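Local coordinates for peptidyl-tRNA hydrolase (Sulfolobus solfataricus, PDB 1XTY), which hydrolyses peptidyl-tRNAs, probably those that drop off the ribosome during protein synthesis, to give a free tRNA and an N-acyl amino acid, at residues V7-I12 and V59-L64. Residues are numbered along the deposited sequence; the frame is centred on the assembly and turned at random.
Sequences VVRSDI and VKVNSL. With SO4 (sulfate ion), chain F.
V8 pairs with both V59 and V61, joining the parallel strands 7-9 and 59-61 at their C-terminal ends, where the segment axes come within 4.4 Å at 41°. Strands 2-9 and 56-61 are neighbours in the mixed beta sheet of this PTH2 fold, linked by two helices in the intervening chain. V8 N donates to V59 O at 2.9 Å, nearly straight at 172°. V61 N donates to V8 O, and S10 N to V61 O at 2.7 Å, so the ladder runs one step into the loop. S10 OG adds a weak bond to V61 O and lies against CB and CD of K60.

V7, V59 and V61 share one face of the sheet. With V7 CG1 anti to the backbone N (chi1 -175°), this methyl meets V61 CG1 at a tight 3.4 Å. V7 CG2 touches V59 CG2 instead. L117 also packs on V59 and V61.

Past V7 on the same face, R9 grips D11 side-on in a salt bridge. NE reaches the syn lone pair of OD2, which lies out of the guanidinium plane, while NH2 meets OD1 at 3.2 Å, from above the carboxylate plane. I12 CG2 lies over one guanidinium face, toward the rim; L64 CB sits over the centre of the opposite face. R9 NH1 also donates a hydrogen bond to I97 O of the adjoining strand 97-106. An alanine at R9 would probably leave the D11 carboxylate without its charged mate and open a gap between I12 and L64.

S63 N-caps helix 64-76 through OG to E66 N. One water bridges D11 OD1 and L64 N. The sulfate, probably picked up from the crystallisation solution, accepts from R9 NH2 at O3 and from R9 NH1 at O2, the latter at 2.6 Å.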
# COMPACT_ATOMS: atom_id res chain seq x y z
N VAL A 7 9.54 -5.06 -4.38
CA VAL A 7 9.90 -5.97 -5.46
C VAL A 7 8.79 -6.99 -5.66
O VAL A 7 8.50 -7.79 -4.77
CB VAL A 7 11.21 -6.71 -5.12
CG1 VAL A 7 11.65 -7.57 -6.31
CG2 VAL A 7 12.30 -5.70 -4.75
N VAL A 8 8.18 -6.98 -6.84
CA VAL A 8 7.09 -7.90 -7.16
C VAL A 8 7.53 -9.05 -8.07
O VAL A 8 8.32 -8.84 -8.99
CB VAL A 8 5.94 -7.14 -7.85
CG1 VAL A 8 4.79 -8.08 -8.15
CG2 VAL A 8 5.49 -5.98 -6.98
N ARG A 9 7.02 -10.25 -7.80
CA ARG A 9 7.34 -11.43 -8.60
C ARG A 9 6.53 -11.43 -9.89
O ARG A 9 5.31 -11.30 -9.86
CB ARG A 9 7.02 -12.72 -7.84
CG ARG A 9 8.02 -13.09 -6.77
CD ARG A 9 7.63 -14.39 -6.11
NE ARG A 9 7.71 -15.53 -7.02
CZ ARG A 9 7.29 -16.75 -6.72
NH1 ARG A 9 6.75 -16.99 -5.53
NH2 ARG A 9 7.41 -17.73 -7.60
N SER A 10 7.22 -11.61 -11.02
CA SER A 10 6.56 -11.61 -12.32
C SER A 10 6.20 -13.01 -12.82
O SER A 10 5.41 -13.15 -13.75
CB SER A 10 7.46 -10.93 -13.35
OG SER A 10 7.84 -9.64 -12.93
N ASP A 11 6.77 -14.05 -12.21
CA ASP A 11 6.51 -15.41 -12.64
C ASP A 11 5.21 -16.04 -12.14
O ASP A 11 4.83 -17.12 -12.57
CB ASP A 11 7.69 -16.33 -12.30
CG ASP A 11 8.02 -16.33 -10.83
OD1 ASP A 11 8.81 -17.21 -10.40
OD2 ASP A 11 7.51 -15.47 -10.09
N ILE A 12 4.53 -15.37 -11.22
CA ILE A 12 3.26 -15.89 -10.72
C ILE A 12 2.16 -15.05 -11.37
O ILE A 12 2.42 -13.93 -11.81
CB ILE A 12 3.15 -15.81 -9.18
CG1 ILE A 12 3.40 -14.39 -8.70
CG2 ILE A 12 4.14 -16.78 -8.55
CD1 ILE A 12 3.31 -14.24 -7.19
N VAL A 59 9.45 -2.26 -8.51
CA VAL A 59 10.21 -3.00 -9.50
C VAL A 59 9.79 -4.46 -9.51
O VAL A 59 8.98 -4.89 -8.67
CB VAL A 59 11.72 -2.89 -9.22
CG1 VAL A 59 12.16 -1.44 -9.33
CG2 VAL A 59 12.04 -3.43 -7.83
N LYS A 60 10.32 -5.23 -10.45
CA LYS A 60 9.95 -6.64 -10.56
C LYS A 60 11.13 -7.58 -10.76
O LYS A 60 12.22 -7.16 -11.13
CB LYS A 60 8.96 -6.83 -11.71
CG LYS A 60 9.47 -6.37 -13.06
CD LYS A 60 8.43 -6.56 -14.16
CE LYS A 60 8.93 -6.04 -15.50
NZ LYS A 60 7.94 -6.24 -16.60
N VAL A 61 10.89 -8.86 -10.47
CA VAL A 61 11.87 -9.93 -10.63
C VAL A 61 11.07 -11.13 -11.13
O VAL A 61 9.88 -11.23 -10.85
CB VAL A 61 12.56 -10.30 -9.29
CG1 VAL A 61 13.41 -9.14 -8.80
CG2 VAL A 61 11.53 -10.69 -8.25
N ASN A 62 11.71 -12.03 -11.86
CA ASN A 62 10.99 -13.18 -12.39
C ASN A 62 11.24 -14.51 -11.69
O ASN A 62 11.02 -15.57 -12.27
CB ASN A 62 11.28 -13.34 -13.89
CG ASN A 62 12.74 -13.18 -14.21
OD1 ASN A 62 13.61 -13.76 -13.54
ND2 ASN A 62 13.04 -12.39 -15.23
N SER A 63 11.69 -14.46 -10.44
CA SER A 63 11.93 -15.69 -9.69
C SER A 63 11.94 -15.47 -8.19
O SER A 63 12.31 -14.40 -7.70
CB SER A 63 13.25 -16.33 -10.11
OG SER A 63 14.35 -15.69 -9.49
N LEU A 64 11.53 -16.49 -7.46
CA LEU A 64 11.50 -16.43 -6.01
C LEU A 64 12.91 -16.27 -5.46
O LEU A 64 13.13 -15.55 -4.49
CB LEU A 64 10.87 -17.70 -5.44
CG LEU A 64 10.75 -17.77 -3.92
CD1 LEU A 64 9.84 -16.66 -3.42
CD2 LEU A 64 10.21 -19.12 -3.51
S SO4 F . 6.49 -20.73 -5.65
O1 SO4 F . 5.04 -20.91 -5.79
O2 SO4 F . 6.76 -19.48 -4.91
O3 SO4 F . 7.10 -20.64 -6.99
O4 SO4 F . 7.06 -21.87 -4.92
O HOH W 1 10.81 -19.02 -8.83